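Local coordinates for suppressor protein MPT5 (PDB 5BZ1), which binds recognition sequences in the 3'-untranslated regions of yeast mRNAs through its Pumilio homology domain, regulating them after transcription and lowering HO expression, at residues A[159-164]-A[184-189]. Sequence-based numbering, arbitrary orientation.
With nucleotides of chain B.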
loop_
_atom_site.group_PDB
_atom_site.type_symbol
_atom_site.label_atom_id
_atom_site.label_comp_id
_atom_site.label_asym_id
_atom_site.label_seq_id
_atom_site.Cartn_x
_atom_site.Cartn_y
_atom_site.Cartn_z
ATOM N N PHE A 159 3.930 15.970 2.921
ATOM C CA PHE A 159 5.327 15.558 3.052
ATOM C C PHE A 159 5.579 14.139 2.546
ATOM O O PHE A 159 6.687 13.811 2.110
ATOM C CB PHE A 159 5.809 15.711 4.497
ATOM C CG PHE A 159 5.316 14.637 5.430
ATOM C CD1 PHE A 159 6.115 13.537 5.721
ATOM C CD2 PHE A 159 4.075 14.742 6.042
ATOM C CE1 PHE A 159 5.679 12.553 6.594
ATOM C CE2 PHE A 159 3.631 13.760 6.920
ATOM C CZ PHE A 159 4.435 12.666 7.194
ATOM N N ILE A 160 4.548 13.302 2.612
ATOM C CA ILE A 160 4.640 11.936 2.114
ATOM C C ILE A 160 4.579 11.918 0.585
ATOM O O ILE A 160 5.419 11.295 -0.067
ATOM C CB ILE A 160 3.518 11.051 2.687
ATOM C CG1 ILE A 160 3.547 11.068 4.217
ATOM C CG2 ILE A 160 3.651 9.626 2.181
ATOM C CD1 ILE A 160 2.402 10.309 4.870
ATOM N N ILE A 161 3.571 12.586 0.024
ATOM C CA ILE A 161 3.420 12.685 -1.425
ATOM C C ILE A 161 4.686 13.271 -2.047
ATOM O O ILE A 161 5.214 12.728 -3.023
ATOM C CB ILE A 161 2.207 13.564 -1.829
ATOM C CG1 ILE A 161 0.933 13.116 -1.103
ATOM C CG2 ILE A 161 2.008 13.546 -3.344
ATOM C CD1 ILE A 161 0.544 11.674 -1.372
ATOM N N ASP A 162 5.170 14.373 -1.474
ATOM C CA ASP A 162 6.358 15.060 -1.982
ATOM C C ASP A 162 7.578 14.139 -2.054
ATOM O O ASP A 162 8.327 14.155 -3.030
ATOM C CB ASP A 162 6.692 16.281 -1.118
ATOM C CG ASP A 162 5.701 17.418 -1.296
ATOM O OD1 ASP A 162 4.843 17.334 -2.200
ATOM O OD2 ASP A 162 5.792 18.404 -0.532
ATOM N N ALA A 163 7.773 13.338 -1.012
ATOM C CA ALA A 163 8.899 12.410 -0.957
ATOM C C ALA A 163 8.799 11.328 -2.030
ATOM O O ALA A 163 9.795 10.961 -2.654
ATOM C CB ALA A 163 8.982 11.777 0.412
ATOM N N ILE A 164 7.590 10.815 -2.228
ATOM C CA ILE A 164 7.344 9.733 -3.174
ATOM C C ILE A 164 7.593 10.145 -4.621
ATOM O O ILE A 164 8.236 9.412 -5.376
ATOM C CB ILE A 164 5.905 9.198 -3.035
ATOM C CG1 ILE A 164 5.737 8.492 -1.694
ATOM C CG2 ILE A 164 5.561 8.239 -4.165
ATOM C CD1 ILE A 164 4.320 8.099 -1.392
ATOM N N GLN A 184 0.614 1.168 -0.349
ATOM C CA GLN A 184 -0.734 0.632 -0.528
ATOM C C GLN A 184 -1.709 1.211 0.497
ATOM O O GLN A 184 -2.860 1.503 0.167
ATOM C CB GLN A 184 -0.723 -0.898 -0.442
ATOM C CG GLN A 184 -0.024 -1.581 -1.616
ATOM C CD GLN A 184 0.041 -3.089 -1.468
ATOM O OE1 GLN A 184 -0.987 -3.762 -1.377
ATOM N NE2 GLN A 184 1.254 -3.628 -1.447
ATOM N N LYS A 185 -1.249 1.367 1.737
ATOM C CA LYS A 185 -2.063 1.989 2.782
ATOM C C LYS A 185 -2.419 3.414 2.376
ATOM O O LYS A 185 -3.578 3.821 2.449
ATOM C CB LYS A 185 -1.315 2.015 4.117
ATOM C CG LYS A 185 -0.896 0.648 4.640
ATOM C CD LYS A 185 -2.087 -0.262 4.858
ATOM C CE LYS A 185 -1.645 -1.658 5.291
ATOM N NZ LYS A 185 -0.907 -1.673 6.588
ATOM N N LEU A 186 -1.406 4.160 1.945
ATOM C CA LEU A 186 -1.585 5.534 1.493
ATOM C C LEU A 186 -2.600 5.632 0.355
ATOM O O LEU A 186 -3.514 6.458 0.400
ATOM C CB LEU A 186 -0.245 6.110 1.038
ATOM C CG LEU A 186 -0.278 7.544 0.515
ATOM C CD1 LEU A 186 -0.553 8.528 1.647
ATOM C CD2 LEU A 186 1.015 7.888 -0.189
ATOM N N LEU A 187 -2.434 4.783 -0.657
ATOM C CA LEU A 187 -3.288 4.819 -1.843
ATOM C C LEU A 187 -4.739 4.480 -1.515
ATOM O O LEU A 187 -5.655 4.894 -2.226
ATOM C CB LEU A 187 -2.755 3.871 -2.922
ATOM C CG LEU A 187 -1.472 4.272 -3.651
ATOM C CD1 LEU A 187 -1.007 3.165 -4.582
ATOM C CD2 LEU A 187 -1.675 5.552 -4.432
ATOM N N SER A 188 -4.948 3.737 -0.432
ATOM C CA SER A 188 -6.290 3.300 -0.063
ATOM C C SER A 188 -7.108 4.400 0.615
ATOM O O SER A 188 -8.329 4.283 0.728
ATOM C CB SER A 188 -6.226 2.066 0.841
ATOM O OG SER A 188 -5.662 2.387 2.098
ATOM N N VAL A 189 -6.446 5.468 1.055
ATOM C CA VAL A 189 -7.142 6.538 1.776
ATOM C C VAL A 189 -6.929 7.949 1.215
ATOM O O VAL A 189 -7.702 8.854 1.519
ATOM C CB VAL A 189 -6.763 6.558 3.281
ATOM C CG1 VAL A 189 -7.164 5.262 3.963
ATOM C CG2 VAL A 189 -5.276 6.814 3.445
ATOM P P A B 4 4.828 -15.010 -0.968
ATOM O OP1 A B 4 5.449 -15.888 0.050
ATOM O OP2 A B 4 3.358 -15.045 -1.189
ATOM O "O5'" A B 4 5.218 -13.501 -0.652
ATOM C "C5'" A B 4 6.576 -13.093 -0.580
ATOM C "C4'" A B 4 6.693 -11.716 0.018
ATOM O "O4'" A B 4 6.064 -10.753 -0.862
ATOM C "C3'" A B 4 5.986 -11.517 1.348
ATOM O "O3'" A B 4 6.741 -11.999 2.447
ATOM C "C2'" A B 4 5.751 -10.010 1.379
ATOM O "O2'" A B 4 6.923 -9.319 1.793
ATOM C "C1'" A B 4 5.499 -9.705 -0.104
ATOM N N9 A B 4 4.062 -9.603 -0.430
ATOM C C8 A B 4 3.164 -10.623 -0.651
ATOM N N7 A B 4 1.950 -10.201 -0.920
ATOM C C5 A B 4 2.044 -8.814 -0.879
ATOM C C6 A B 4 1.100 -7.784 -1.078
ATOM N N6 A B 4 -0.186 -7.990 -1.371
ATOM N N1 A B 4 1.536 -6.511 -0.959
ATOM C C2 A B 4 2.825 -6.289 -0.664
ATOM N N3 A B 4 3.803 -7.169 -0.457
ATOM C C4 A B 4 3.344 -8.431 -0.576
#
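Leu186 meets Ile160, Ile161 and Ile164 in an apolar patch between helix 158-165 and helix 179-189. The short helical segments cross at 122°, their axes 12.3 Å apart at closest, a spacing too wide for backbones to touch, and long aliphatic side chains suit it. Followed outward, Leu186 spends CB and CG on crossing the gap: with CG anti to the backbone N (chi1 179°), the chain runs straight at the isoleucines. At its tip the two methyls are unequal, CD2 making the close contacts. CD2 ends in their midst, 3.5 Å from CD1 of Ile164, which comes at it tip to tip. The same methyl rests 3.9 Å from CG2 of Ile160, whose side chain slides past in the opposite sense, and 4.0 Å from CD1 of Ile161, which slants across it. CD1 of Leu186 stays a little farther off, 4.4 Å from CG2 of Ile160. A branched leucine tip fits among three beta-branched neighbours, all four residues being buried; Ile149 and Ile198 also pack on Leu186, continuing the apolar interior into helices 141-151 and 192-204.

Two residues earlier, Gln184 extends away from this patch to the RNA. Its NE2 donates to N1 of A4 of chain B at 2.9 Å, almost straight (174°), and also bonds to Cys180 O one turn back, which helps fix how the amide is turned. A leucine here, with no N-H to give, would probably leave the adenine N1 and Cys180 O without this donor and weaken the hold on the base. Ile160 and Ile161 belong to Pumilio repeat 4, Ile164 and Leu186 to repeat 5, so helix 179-189 contributes Leu186 to the apolar seam between repeats and Gln184 to the RNA, as in the PUF alpha-solenoid, in which stacked helical repeats present successive RNA-binding helices to the bases.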